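Local coordinates for protein P35 antigen (Borrelia burgdorferi, PDB 4ALY) that is an outer surface lipoprotein of the Lyme disease spirochaete, needed for infection to take hold after a tick bite, at residues R96-D101 with E127-R132; S111-N116 with N161-V166; K167-N172 with D246-K251; D225-E230 with S242-T247. All blocks are in the same frame, centred on the assembly; numbering follows the deposited sequence.

Contact 1 of 4, residues R96-D101 with E127-R132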
loop_
_atom_site.group_PDB
_atom_site.type_symbol
_atom_site.label_atom_id
_atom_site.label_comp_id
_atom_site.label_asym_id
_atom_site.label_seq_id
_atom_site.Cartn_x
_atom_site.Cartn_y
_atom_site.Cartn_z
ATOM N N ARG A 96 14.800 -5.171 -7.363
ATOM C CA ARG A 96 15.305 -5.812 -6.150
ATOM C C ARG A 96 15.007 -7.288 -5.989
ATOM O O ARG A 96 15.779 -7.992 -5.322
ATOM C CB ARG A 96 14.903 -5.025 -4.898
ATOM C CG ARG A 96 15.490 -3.605 -4.859
ATOM C CD ARG A 96 14.880 -2.813 -3.715
ATOM N NE ARG A 96 15.204 -1.378 -3.727
ATOM C CZ ARG A 96 16.394 -0.831 -3.431
ATOM N NH1 ARG A 96 17.452 -1.566 -3.101
ATOM N NH2 ARG A 96 16.534 0.474 -3.468
ATOM N N GLY A 97 13.968 -7.786 -6.683
ATOM C CA GLY A 97 13.506 -9.183 -6.575
ATOM C C GLY A 97 13.128 -9.455 -5.141
ATOM O O GLY A 97 12.742 -8.556 -4.426
ATOM N N GLU A 98 13.411 -10.651 -4.662
ATOM C CA GLU A 98 13.009 -11.038 -3.316
ATOM C C GLU A 98 13.618 -12.394 -3.222
ATOM O O GLU A 98 13.886 -13.005 -4.258
ATOM C CB GLU A 98 11.437 -11.124 -3.213
ATOM C CG GLU A 98 10.769 -12.263 -4.010
ATOM C CD GLU A 98 9.257 -12.065 -4.266
ATOM O OE1 GLU A 98 8.432 -11.819 -3.325
ATOM O OE2 GLU A 98 8.884 -12.173 -5.443
ATOM N N PRO A 99 13.775 -12.910 -2.018
ATOM C CA PRO A 99 14.249 -14.250 -1.740
ATOM C C PRO A 99 13.171 -15.283 -2.095
ATOM O O PRO A 99 12.029 -14.881 -2.303
ATOM C CB PRO A 99 14.332 -14.244 -0.227
ATOM C CG PRO A 99 14.413 -12.814 0.134
ATOM C CD PRO A 99 13.391 -12.255 -0.765
ATOM N N ASN A 100 13.518 -16.571 -2.142
ATOM C CA ASN A 100 12.511 -17.605 -2.414
ATOM C C ASN A 100 11.551 -17.603 -1.255
ATOM O O ASN A 100 10.410 -17.923 -1.428
ATOM C CB ASN A 100 13.108 -19.031 -2.470
ATOM C CG ASN A 100 14.107 -19.194 -3.608
ATOM O OD1 ASN A 100 13.957 -18.556 -4.651
ATOM N ND2 ASN A 100 15.161 -20.055 -3.407
ATOM N N ASP A 101 12.056 -17.290 -0.064
ATOM C CA ASP A 101 11.218 -17.267 1.096
ATOM C C ASP A 101 10.349 -15.971 1.223
ATOM O O ASP A 101 9.681 -15.778 2.228
ATOM C CB ASP A 101 11.990 -17.670 2.355
ATOM C CG ASP A 101 12.708 -16.489 3.063
ATOM O OD1 ASP A 101 12.898 -15.375 2.495
ATOM O OD2 ASP A 101 13.147 -16.749 4.221
ATOM N N GLU A 127 2.351 -15.519 -10.189
ATOM C CA GLU A 127 1.345 -14.683 -10.795
ATOM C C GLU A 127 1.162 -13.392 -10.007
ATOM O O GLU A 127 0.597 -12.460 -10.506
ATOM C CB GLU A 127 0.027 -15.482 -10.908
ATOM C CG GLU A 127 -1.166 -14.655 -11.344
ATOM C CD GLU A 127 -2.521 -15.372 -11.371
ATOM O OE1 GLU A 127 -2.587 -16.628 -11.410
ATOM O OE2 GLU A 127 -3.572 -14.661 -11.380
ATOM N N TYR A 128 1.630 -13.366 -8.769
ATOM C CA TYR A 128 1.470 -12.229 -7.873
ATOM C C TYR A 128 2.799 -11.563 -7.547
ATOM O O TYR A 128 2.902 -10.817 -6.583
ATOM C CB TYR A 128 0.741 -12.680 -6.615
ATOM C CG TYR A 128 -0.643 -13.101 -6.973
ATOM C CD1 TYR A 128 -1.597 -12.157 -7.274
ATOM C CD2 TYR A 128 -0.986 -14.452 -7.071
ATOM C CE1 TYR A 128 -2.874 -12.517 -7.675
ATOM C CE2 TYR A 128 -2.260 -14.825 -7.448
ATOM C CZ TYR A 128 -3.199 -13.852 -7.763
ATOM O OH TYR A 128 -4.498 -14.186 -8.133
ATOM N N THR A 129 3.822 -11.849 -8.355
ATOM C CA THR A 129 5.099 -11.132 -8.265
ATOM C C THR A 129 4.920 -9.609 -8.115
ATOM O O THR A 129 5.372 -9.015 -7.097
ATOM C CB THR A 129 5.986 -11.429 -9.500
ATOM O OG1 THR A 129 6.092 -12.844 -9.668
ATOM C CG2 THR A 129 7.369 -10.820 -9.330
ATOM N N GLU A 130 4.248 -8.999 -9.101
ATOM C CA GLU A 130 3.946 -7.555 -9.050
ATOM C C GLU A 130 3.287 -7.052 -7.753
ATOM O O GLU A 130 3.751 -6.073 -7.132
ATOM C CB GLU A 130 3.107 -7.123 -10.210
ATOM C CG GLU A 130 3.785 -6.112 -11.106
ATOM C CD GLU A 130 2.891 -4.889 -11.336
ATOM O OE1 GLU A 130 1.749 -4.893 -10.823
ATOM O OE2 GLU A 130 3.319 -3.906 -11.999
ATOM N N GLU A 131 2.220 -7.719 -7.345
ATOM C CA GLU A 131 1.468 -7.351 -6.170
ATOM C C GLU A 131 2.295 -7.539 -4.877
ATOM O O GLU A 131 2.327 -6.708 -3.963
ATOM C CB GLU A 131 0.233 -8.222 -6.117
ATOM C CG GLU A 131 -0.800 -7.820 -7.117
ATOM C CD GLU A 131 -0.700 -8.598 -8.410
ATOM O OE1 GLU A 131 0.321 -9.288 -8.714
ATOM O OE2 GLU A 131 -1.690 -8.495 -9.150
ATOM N N ARG A 132 3.024 -8.609 -4.820
ATOM C CA ARG A 132 3.967 -8.722 -3.761
ATOM C C ARG A 132 4.947 -7.489 -3.678
ATOM O O ARG A 132 5.113 -6.883 -2.606
ATOM C CB ARG A 132 4.694 -10.006 -3.932
ATOM C CG ARG A 132 4.267 -11.090 -3.015
ATOM C CD ARG A 132 5.338 -12.185 -3.104
ATOM N NE ARG A 132 4.600 -13.052 -3.950
ATOM C CZ ARG A 132 4.986 -13.646 -5.062
ATOM N NH1 ARG A 132 6.240 -13.603 -5.511
ATOM N NH2 ARG A 132 4.052 -14.390 -5.629
HETATM O O HOH W 1 8.089 -9.596 -5.950
#
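Glu98 reaches from the loop after helix 70-95 to Arg132 and Thr129 in the first turn of helix 129-137, a salt bridge tying loop to helix in this all-helical PFam54-type fold. The bond runs from Arg132 NH1 to Glu98 OE2 at 3.0 Å and is bent, with an N-H...O angle of 136°. OE2 lies close to the guanidinium plane, but the nitrogen approaches from above the carboxylate, the two planes being 36° apart. With chi1 at 68° the CG of Glu98 sits between its backbone N and carbonyl carbon, and from there the extended chain meets the arginine at about a right angle. The carboxylate is shared: OE1 bonds to Tyr136 OH, which helps fix its rotation. Arg132 is anchored on its far branch, NH2 bonding to Phe123 O. Thr129 touches lightly, its CG2 4.4 Å from Glu98 OE2. A water joins the segments as well, donating to Thr129 O at 3.0 Å and, weakly, to Glu98 OE2.

Contact 2 of 4, residues S111-N116 with N161-V166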
loop_
_atom_site.group_PDB
_atom_site.type_symbol
_atom_site.label_atom_id
_atom_site.label_comp_id
_atom_site.label_asym_id
_atom_site.label_seq_id
_atom_site.Cartn_x
_atom_site.Cartn_y
_atom_site.Cartn_z
ATOM N N SER A 111 1.702 -18.228 1.082
ATOM C CA SER A 111 1.237 -19.506 0.502
ATOM C C SER A 111 -0.068 -20.028 1.161
ATOM O O SER A 111 -0.461 -21.107 0.831
ATOM C CB SER A 111 2.335 -20.573 0.491
ATOM O OG SER A 111 2.549 -21.023 1.804
ATOM N N LYS A 112 -0.684 -19.267 2.060
ATOM C CA LYS A 112 -1.977 -19.630 2.689
ATOM C C LYS A 112 -3.119 -18.662 2.384
ATOM O O LYS A 112 -4.252 -18.944 2.765
ATOM C CB LYS A 112 -1.928 -19.640 4.216
ATOM C CG LYS A 112 -0.703 -20.266 4.876
ATOM C CD LYS A 112 -0.796 -21.771 4.797
ATOM C CE LYS A 112 0.022 -22.405 5.916
ATOM N NZ LYS A 112 0.051 -23.798 5.383
ATOM N N ILE A 113 -2.855 -17.535 1.738
ATOM C CA ILE A 113 -3.894 -16.559 1.532
ATOM C C ILE A 113 -4.085 -16.358 0.022
ATOM O O ILE A 113 -3.200 -16.708 -0.736
ATOM C CB ILE A 113 -3.515 -15.203 2.189
ATOM C CG1 ILE A 113 -2.204 -14.673 1.542
ATOM C CG2 ILE A 113 -3.441 -15.342 3.722
ATOM C CD1 ILE A 113 -1.958 -13.200 1.728
ATOM N N PHE A 114 -5.223 -15.774 -0.363
ATOM C CA PHE A 114 -5.582 -15.395 -1.751
ATOM C C PHE A 114 -5.704 -13.900 -1.954
ATOM O O PHE A 114 -6.184 -13.189 -1.088
ATOM C CB PHE A 114 -6.912 -15.997 -2.153
ATOM C CG PHE A 114 -6.904 -17.459 -2.034
ATOM C CD1 PHE A 114 -6.323 -18.238 -3.033
ATOM C CD2 PHE A 114 -7.394 -18.080 -0.878
ATOM C CE1 PHE A 114 -6.252 -19.605 -2.895
ATOM C CE2 PHE A 114 -7.328 -19.466 -0.751
ATOM C CZ PHE A 114 -6.784 -20.220 -1.773
ATOM N N PHE A 115 -5.357 -13.449 -3.148
ATOM C CA PHE A 115 -5.378 -12.048 -3.413
ATOM C C PHE A 115 -6.781 -11.473 -3.207
ATOM O O PHE A 115 -6.965 -10.507 -2.469
ATOM C CB PHE A 115 -4.819 -11.755 -4.824
ATOM C CG PHE A 115 -4.702 -10.285 -5.127
ATOM C CD1 PHE A 115 -3.863 -9.465 -4.380
ATOM C CD2 PHE A 115 -5.439 -9.710 -6.148
ATOM C CE1 PHE A 115 -3.770 -8.096 -4.669
ATOM C CE2 PHE A 115 -5.339 -8.334 -6.449
ATOM C CZ PHE A 115 -4.505 -7.531 -5.709
ATOM N N ASN A 116 -7.754 -12.054 -3.891
ATOM C CA ASN A 116 -9.163 -11.641 -3.748
ATOM C C ASN A 116 -10.005 -12.912 -3.809
ATOM O O ASN A 116 -9.496 -13.971 -4.249
ATOM C CB ASN A 116 -9.593 -10.587 -4.791
ATOM C CG ASN A 116 -9.269 -11.015 -6.209
ATOM O OD1 ASN A 116 -9.330 -12.201 -6.539
ATOM N ND2 ASN A 116 -8.875 -10.076 -7.038
ATOM N N ASN A 161 -8.577 -18.762 12.217
ATOM C CA ASN A 161 -9.484 -17.653 12.598
ATOM C C ASN A 161 -8.866 -16.308 12.481
ATOM O O ASN A 161 -9.595 -15.313 12.392
ATOM C CB ASN A 161 -9.970 -17.733 14.022
ATOM C CG ASN A 161 -10.737 -18.919 14.217
ATOM O OD1 ASN A 161 -10.186 -19.948 14.659
ATOM N ND2 ASN A 161 -11.957 -18.896 13.676
ATOM N N TYR A 162 -7.533 -16.239 12.528
ATOM C CA TYR A 162 -6.907 -14.884 12.453
ATOM C C TYR A 162 -6.290 -14.575 11.089
ATOM O O TYR A 162 -5.846 -13.483 10.858
ATOM C CB TYR A 162 -5.893 -14.743 13.554
ATOM C CG TYR A 162 -6.485 -15.026 14.892
ATOM C CD1 TYR A 162 -7.778 -14.574 15.222
ATOM C CD2 TYR A 162 -5.792 -15.756 15.825
ATOM C CE1 TYR A 162 -8.310 -14.823 16.457
ATOM C CE2 TYR A 162 -6.328 -16.048 17.048
ATOM C CZ TYR A 162 -7.576 -15.561 17.358
ATOM O OH TYR A 162 -8.079 -15.795 18.621
ATOM N N ARG A 163 -6.283 -15.541 10.187
ATOM C CA ARG A 163 -5.607 -15.355 8.894
ATOM C C ARG A 163 -6.307 -14.308 8.029
ATOM O O ARG A 163 -5.642 -13.558 7.280
ATOM C CB ARG A 163 -5.516 -16.682 8.155
ATOM C CG ARG A 163 -5.041 -16.609 6.717
ATOM C CD ARG A 163 -4.617 -17.956 6.207
ATOM N NE ARG A 163 -3.901 -18.764 7.195
ATOM C CZ ARG A 163 -3.973 -20.114 7.218
ATOM N NH1 ARG A 163 -4.696 -20.758 6.326
ATOM N NH2 ARG A 163 -3.335 -20.831 8.106
ATOM N N GLY A 164 -7.632 -14.197 8.158
ATOM C CA GLY A 164 -8.402 -13.232 7.346
ATOM C C GLY A 164 -7.917 -11.824 7.597
ATOM O O GLY A 164 -7.660 -11.038 6.642
ATOM N N LEU A 165 -7.750 -11.484 8.883
ATOM C CA LEU A 165 -7.352 -10.119 9.207
ATOM C C LEU A 165 -5.921 -9.753 8.684
ATOM O O LEU A 165 -5.705 -8.604 8.220
ATOM C CB LEU A 165 -7.469 -9.917 10.674
ATOM C CG LEU A 165 -7.075 -8.544 11.159
ATOM C CD1 LEU A 165 -7.990 -7.461 10.559
ATOM C CD2 LEU A 165 -7.210 -8.626 12.674
ATOM N N VAL A 166 -5.026 -10.757 8.677
ATOM C CA VAL A 166 -3.681 -10.668 8.076
ATOM C C VAL A 166 -3.676 -10.301 6.622
ATOM O O VAL A 166 -3.067 -9.314 6.229
ATOM C CB VAL A 166 -2.854 -11.944 8.311
ATOM C CG1 VAL A 166 -1.566 -11.903 7.498
ATOM C CG2 VAL A 166 -2.589 -12.101 9.807
#
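Arg163 NH2 is hydrogen-bonded to Ser157 O, at the end of helix 143-157, and this bond steadies the guanidinium whose face Lys112 meets. The contact is a loop-on-helix packing within an all-helical fold: residues 111-116, in the loop after helix 106-110, lie against the first turn of helix 163-189. Arg163 carries the helix side of it. Its CG is anti to the backbone N (chi1 171°), which sends the chain out toward the loop, and a bend at chi3 then turns the flat end across Lys112. There the CB of Lys112 rests 3.4 Å above the guanidinium plane, displaced toward the rim, with CG of the lysine also close to Arg163 CZ. The lysine chain bends at chi2 and carries its ammonium away from the helix, yet NZ remains 5.3 Å from Arg163 NH2, so the two like charges probably disfavour each other slightly. Ile113 takes the aliphatic half of the arginine. It is a buried residue whose backbone pairs with Phe123 and whose side chain also touches Lys167 and Ile171 further along the same helix. Its CG2 branch packs against Arg163 CG at 3.6 Å, while Lys112 O lies 3.6 Å from Arg163 CD.

Contact 3 of 4, residues K167-N172 with D246-K251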
loop_
_atom_site.group_PDB
_atom_site.type_symbol
_atom_site.label_atom_id
_atom_site.label_comp_id
_atom_site.label_asym_id
_atom_site.label_seq_id
_atom_site.Cartn_x
_atom_site.Cartn_y
_atom_site.Cartn_z
ATOM N N LYS A 167 -4.411 -11.070 5.844
ATOM C CA LYS A 167 -4.670 -10.798 4.450
ATOM C C LYS A 167 -5.267 -9.368 4.296
ATOM O O LYS A 167 -4.655 -8.507 3.647
ATOM C CB LYS A 167 -5.589 -11.916 3.916
ATOM C CG LYS A 167 -5.908 -11.842 2.453
ATOM C CD LYS A 167 -7.134 -10.983 2.233
ATOM C CE LYS A 167 -7.357 -10.781 0.736
ATOM N NZ LYS A 167 -8.145 -9.525 0.558
ATOM N N GLU A 168 -6.407 -9.097 4.947
ATOM C CA GLU A 168 -7.112 -7.800 4.830
ATOM C C GLU A 168 -6.048 -6.679 5.055
ATOM O O GLU A 168 -5.857 -5.771 4.226
ATOM C CB GLU A 168 -8.194 -7.755 5.940
ATOM C CG GLU A 168 -9.608 -7.172 5.747
ATOM C CD GLU A 168 -10.649 -7.805 6.732
ATOM O OE1 GLU A 168 -11.020 -9.012 6.530
ATOM O OE2 GLU A 168 -11.120 -7.134 7.724
ATOM N N THR A 169 -5.338 -6.769 6.164
ATOM C CA THR A 169 -4.331 -5.784 6.531
ATOM C C THR A 169 -3.264 -5.562 5.429
ATOM O O THR A 169 -2.947 -4.438 5.098
ATOM C CB THR A 169 -3.664 -6.242 7.826
ATOM O OG1 THR A 169 -4.676 -6.384 8.854
ATOM C CG2 THR A 169 -2.573 -5.313 8.227
ATOM N N LEU A 170 -2.770 -6.648 4.831
ATOM C CA LEU A 170 -1.652 -6.555 3.936
ATOM C C LEU A 170 -2.144 -6.107 2.561
ATOM O O LEU A 170 -1.509 -5.318 1.850
ATOM C CB LEU A 170 -0.921 -7.916 3.870
ATOM C CG LEU A 170 0.003 -8.348 5.028
ATOM C CD1 LEU A 170 0.648 -9.717 4.727
ATOM C CD2 LEU A 170 1.093 -7.310 5.303
ATOM N N ILE A 171 -3.298 -6.612 2.189
ATOM C CA ILE A 171 -3.766 -6.405 0.844
ATOM C C ILE A 171 -4.697 -5.202 0.708
ATOM O O ILE A 171 -4.507 -4.362 -0.162
ATOM C CB ILE A 171 -4.405 -7.706 0.343
ATOM C CG1 ILE A 171 -3.257 -8.744 0.297
ATOM C CG2 ILE A 171 -5.152 -7.453 -0.987
ATOM C CD1 ILE A 171 -3.638 -10.081 -0.282
ATOM N N ASN A 172 -5.673 -5.111 1.583
ATOM C CA ASN A 172 -6.704 -4.103 1.432
ATOM C C ASN A 172 -6.230 -2.813 2.028
ATOM O O ASN A 172 -6.707 -1.761 1.587
ATOM C CB ASN A 172 -7.979 -4.549 2.118
ATOM C CG ASN A 172 -8.573 -5.810 1.488
ATOM O OD1 ASN A 172 -9.635 -5.732 0.954
ATOM N ND2 ASN A 172 -7.871 -6.939 1.517
ATOM N N ASP A 246 -5.908 -9.256 18.908
ATOM C CA ASP A 246 -6.540 -8.007 19.343
ATOM C C ASP A 246 -5.714 -6.798 19.091
ATOM O O ASP A 246 -6.259 -5.735 18.780
ATOM C CB ASP A 246 -6.907 -8.012 20.823
ATOM C CG ASP A 246 -7.940 -9.071 21.144
ATOM O OD1 ASP A 246 -8.786 -9.392 20.244
ATOM O OD2 ASP A 246 -7.860 -9.604 22.277
ATOM N N THR A 247 -4.409 -6.913 19.240
ATOM C CA THR A 247 -3.635 -5.730 18.956
ATOM C C THR A 247 -3.539 -5.323 17.503
ATOM O O THR A 247 -3.644 -4.142 17.202
ATOM C CB THR A 247 -2.364 -5.584 19.790
ATOM O OG1 THR A 247 -1.287 -5.151 18.958
ATOM C CG2 THR A 247 -2.075 -6.784 20.529
ATOM N N LEU A 248 -3.465 -6.285 16.598
ATOM C CA LEU A 248 -3.605 -5.988 15.173
ATOM C C LEU A 248 -4.947 -5.286 14.823
ATOM O O LEU A 248 -4.960 -4.296 14.066
ATOM C CB LEU A 248 -3.411 -7.278 14.349
ATOM C CG LEU A 248 -3.446 -7.103 12.780
ATOM C CD1 LEU A 248 -2.418 -6.024 12.338
ATOM C CD2 LEU A 248 -3.337 -8.399 11.968
ATOM N N ARG A 249 -6.059 -5.827 15.343
ATOM C CA ARG A 249 -7.439 -5.300 15.235
ATOM C C ARG A 249 -7.549 -3.862 15.731
ATOM O O ARG A 249 -8.208 -3.050 15.128
ATOM C CB ARG A 249 -8.340 -6.140 16.147
ATOM C CG ARG A 249 -9.814 -6.367 15.781
ATOM C CD ARG A 249 -10.439 -5.317 14.912
ATOM N NE ARG A 249 -10.667 -5.637 13.473
ATOM C CZ ARG A 249 -10.956 -6.819 12.938
ATOM N NH1 ARG A 249 -11.048 -7.892 13.676
ATOM N NH2 ARG A 249 -11.161 -6.925 11.651
ATOM N N SER A 250 -6.882 -3.510 16.810
ATOM C CA SER A 250 -7.057 -2.158 17.312
ATOM C C SER A 250 -6.685 -1.041 16.313
ATOM O O SER A 250 -7.240 0.073 16.361
ATOM C CB SER A 250 -6.360 -1.998 18.687
ATOM O OG SER A 250 -4.995 -2.298 18.600
ATOM N N LYS A 251 -5.763 -1.344 15.396
ATOM C CA LYS A 251 -5.306 -0.381 14.388
ATOM C C LYS A 251 -5.979 -0.651 13.061
ATOM O O LYS A 251 -5.718 0.029 12.056
ATOM C CB LYS A 251 -3.786 -0.473 14.221
ATOM C CG LYS A 251 -3.036 -0.282 15.527
ATOM C CD LYS A 251 -1.947 -1.343 15.666
ATOM C CE LYS A 251 -1.147 -1.220 16.970
ATOM N NZ LYS A 251 -0.889 0.184 17.407
#
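Thr169 meets the methyl end of Leu248 at an oblique angle, its OG1 3.9 Å from Leu248 CD2 and its CG2 4.2 Å from CD1, where helix 163-189 packs beside helix 241-250 in the helical bundle. The hydroxyl of Thr169 is turned back to its own helix and bonds to Leu165 O, which satisfies it next to an apolar neighbour. A chi1 of -176° carries both methyls of Leu248 toward the threonine; the same side chain also touches Leu153 and Leu156 of helix 143-157. Beside this packing, Glu168 and Arg249 form a long ion pair, OE2 to NH2 at 3.9 Å. The carboxylate oxygen sits at the edge of the guanidinium, with the two planes 45° apart. Arg249 starts away from the other helix, and bends at chi2 and chi3 bring its tip back. Its NE is held by Asn252 O, so the arginine probably gives Glu168 mainly loose electrostatic attraction, leaving close packing to Thr169 and Leu248.

Contact 4 of 4, residues D225-E230 with S242-T247. With SO4 (sulfate ion), chain C.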
loop_
_atom_site.group_PDB
_atom_site.type_symbol
_atom_site.label_atom_id
_atom_site.label_comp_id
_atom_site.label_asym_id
_atom_site.label_seq_id
_atom_site.Cartn_x
_atom_site.Cartn_y
_atom_site.Cartn_z
ATOM N N ASP A 225 5.265 -0.092 12.414
ATOM C CA ASP A 225 6.360 0.081 13.362
ATOM C C ASP A 225 5.831 -0.095 14.782
ATOM O O ASP A 225 6.499 -0.711 15.577
ATOM C CB ASP A 225 6.952 1.487 13.239
ATOM C CG ASP A 225 7.671 1.721 11.900
ATOM O OD1 ASP A 225 8.320 0.783 11.348
ATOM O OD2 ASP A 225 7.648 2.870 11.423
ATOM N N ASP A 226 4.645 0.426 15.101
ATOM C CA ASP A 226 4.185 0.347 16.500
ATOM C C ASP A 226 3.880 -1.086 16.867
ATOM O O ASP A 226 4.124 -1.523 18.022
ATOM C CB ASP A 226 2.964 1.245 16.803
ATOM C CG ASP A 226 3.266 2.741 16.648
ATOM O OD1 ASP A 226 4.408 3.194 16.837
ATOM O OD2 ASP A 226 2.352 3.496 16.337
ATOM N N LEU A 227 3.379 -1.821 15.867
ATOM C CA LEU A 227 3.036 -3.223 16.071
ATOM C C LEU A 227 4.336 -3.990 16.379
ATOM O O LEU A 227 4.378 -4.755 17.338
ATOM C CB LEU A 227 2.329 -3.795 14.840
ATOM C CG LEU A 227 2.105 -5.313 15.022
ATOM C CD1 LEU A 227 1.249 -5.548 16.297
ATOM C CD2 LEU A 227 1.536 -5.969 13.757
ATOM N N ILE A 228 5.385 -3.750 15.592
ATOM C CA ILE A 228 6.700 -4.345 15.774
ATOM C C ILE A 228 7.207 -3.999 17.191
ATOM O O ILE A 228 7.679 -4.896 17.918
ATOM C CB ILE A 228 7.677 -3.809 14.674
ATOM C CG1 ILE A 228 7.324 -4.368 13.263
ATOM C CG2 ILE A 228 9.167 -4.015 15.031
ATOM C CD1 ILE A 228 8.307 -3.930 12.148
ATOM N N ASP A 229 7.096 -2.728 17.602
ATOM C CA ASP A 229 7.543 -2.317 18.963
ATOM C C ASP A 229 6.707 -2.970 20.020
ATOM O O ASP A 229 7.277 -3.517 20.916
ATOM C CB ASP A 229 7.522 -0.778 19.205
ATOM C CG ASP A 229 8.458 -0.020 18.267
ATOM O OD1 ASP A 229 9.560 -0.522 17.924
ATOM O OD2 ASP A 229 8.100 1.095 17.856
ATOM N N GLU A 230 5.368 -2.909 19.936
ATOM C CA GLU A 230 4.505 -3.538 20.940
ATOM C C GLU A 230 4.846 -5.018 21.044
ATOM O O GLU A 230 5.039 -5.528 22.133
ATOM C CB GLU A 230 3.026 -3.308 20.611
ATOM C CG GLU A 230 2.691 -1.818 20.417
ATOM C CD GLU A 230 1.427 -1.526 19.586
ATOM O OE1 GLU A 230 0.616 -2.434 19.278
ATOM O OE2 GLU A 230 1.225 -0.343 19.232
ATOM N N SER A 242 -4.246 -14.861 20.526
ATOM C CA SER A 242 -5.483 -14.067 20.643
ATOM C C SER A 242 -5.193 -12.655 21.008
ATOM O O SER A 242 -5.857 -11.757 20.502
ATOM C CB SER A 242 -6.465 -14.635 21.681
ATOM O OG SER A 242 -7.209 -15.695 21.077
ATOM N N LYS A 243 -4.255 -12.430 21.930
ATOM C CA LYS A 243 -3.961 -11.057 22.373
ATOM C C LYS A 243 -3.283 -10.422 21.170
ATOM O O LYS A 243 -3.608 -9.315 20.827
ATOM C CB LYS A 243 -3.033 -11.025 23.591
ATOM C CG LYS A 243 -3.564 -11.738 24.817
ATOM C CD LYS A 243 -3.090 -11.059 26.092
ATOM C CE LYS A 243 -4.056 -11.270 27.274
ATOM N NZ LYS A 243 -3.629 -12.442 28.075
ATOM N N LEU A 244 -2.440 -11.198 20.457
ATOM C CA LEU A 244 -1.746 -10.671 19.295
ATOM C C LEU A 244 -2.820 -10.224 18.299
ATOM O O LEU A 244 -2.779 -9.081 17.812
ATOM C CB LEU A 244 -0.717 -11.643 18.704
ATOM C CG LEU A 244 -0.013 -11.084 17.453
ATOM C CD1 LEU A 244 0.634 -9.697 17.740
ATOM C CD2 LEU A 244 0.976 -12.053 16.774
ATOM N N ASN A 245 -3.788 -11.113 18.024
ATOM C CA ASN A 245 -4.923 -10.745 17.187
ATOM C C ASN A 245 -5.640 -9.440 17.623
ATOM O O ASN A 245 -5.922 -8.585 16.787
ATOM C CB ASN A 245 -5.937 -11.893 17.103
ATOM C CG ASN A 245 -7.119 -11.529 16.239
ATOM O OD1 ASN A 245 -6.972 -11.365 15.034
ATOM N ND2 ASN A 245 -8.304 -11.359 16.869
ATOM N N ASP A 246 -5.908 -9.256 18.908
ATOM C CA ASP A 246 -6.540 -8.007 19.343
ATOM C C ASP A 246 -5.714 -6.798 19.091
ATOM O O ASP A 246 -6.259 -5.735 18.780
ATOM C CB ASP A 246 -6.907 -8.012 20.823
ATOM C CG ASP A 246 -7.940 -9.071 21.144
ATOM O OD1 ASP A 246 -8.786 -9.392 20.244
ATOM O OD2 ASP A 246 -7.860 -9.604 22.277
ATOM N N THR A 247 -4.409 -6.913 19.240
ATOM C CA THR A 247 -3.635 -5.730 18.956
ATOM C C THR A 247 -3.539 -5.323 17.503
ATOM O O THR A 247 -3.644 -4.142 17.202
ATOM C CB THR A 247 -2.364 -5.584 19.790
ATOM O OG1 THR A 247 -1.287 -5.151 18.958
ATOM C CG2 THR A 247 -2.075 -6.784 20.529
HETATM S S SO4 C . -11.705 -10.252 15.127
HETATM O O1 SO4 C . -11.514 -10.268 13.672
HETATM O O2 SO4 C . -13.143 -10.085 15.238
HETATM O O3 SO4 C . -11.038 -9.149 15.862
HETATM O O4 SO4 C . -11.178 -11.566 15.625
#
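Leu244 and Leu227 open the meeting of helix 241-250 with helix 200-233, a near-antiparallel helix pair whose local segments run at 153° to each other with axes 11.6 Å apart. Leu244 CD1 stands 4.4 Å from Leu227 CD1, a light apolar touch that Leu156 and Leu149 of helix 143-157 extend, the first against Leu244 and the second against Leu227. Asn245, the next residue, looks elsewhere: its ND2 donates to O4 of a sulfate ion at 3.1 Å, with an N-H...O angle of 149°. The ion probably came from the crystallisation liquor; Arg249 also lies beside it, though modelled too close for the details to be trusted. Three residues beyond Leu244, Thr247 points toward helix 200-233. Its OG1 lies 3.7 Å from Leu227 CD1, a methyl that the leucine's chi1 of 174° swings to this side. The same hydroxyl donates a weak hydrogen bond to Glu230 OE1 at 3.3 Å. The extended glutamate and the threonine run past each other in opposite directions. The other carboxylate oxygen, OE2, is engaged by Lys251 in a salt bridge, so the charge of Glu230 is probably balanced chiefly by the lysine, and the threonine hydroxyl adds a second, weaker tie to the carboxylate.

Overall arrangement
The four contacts lie in one all-helical domain. Contacts 1 and 2 cross along the chain, their segments alternating; their centres are about 17 Å apart, and they meet where Phe115 packs on Tyr128 and Glu131. Contacts 2 and 3 both use helix 163-189, with centres about 11 Å apart, joined by Leu165 against Leu248 and Arg249. Contacts 3 and 4 both end on helix 241-250, sharing Asp246 and Thr247, with centres about 10 Å apart. Contacts 2 and 4, about 17 Å apart between centres, meet where Tyr162 OH probably bonds to Ser242 OG. Contacts 1 and 4 lie farthest apart, at about 25 Å. Helices 163-189 and 241-250 thus link the loop-rich part to helix 200-233.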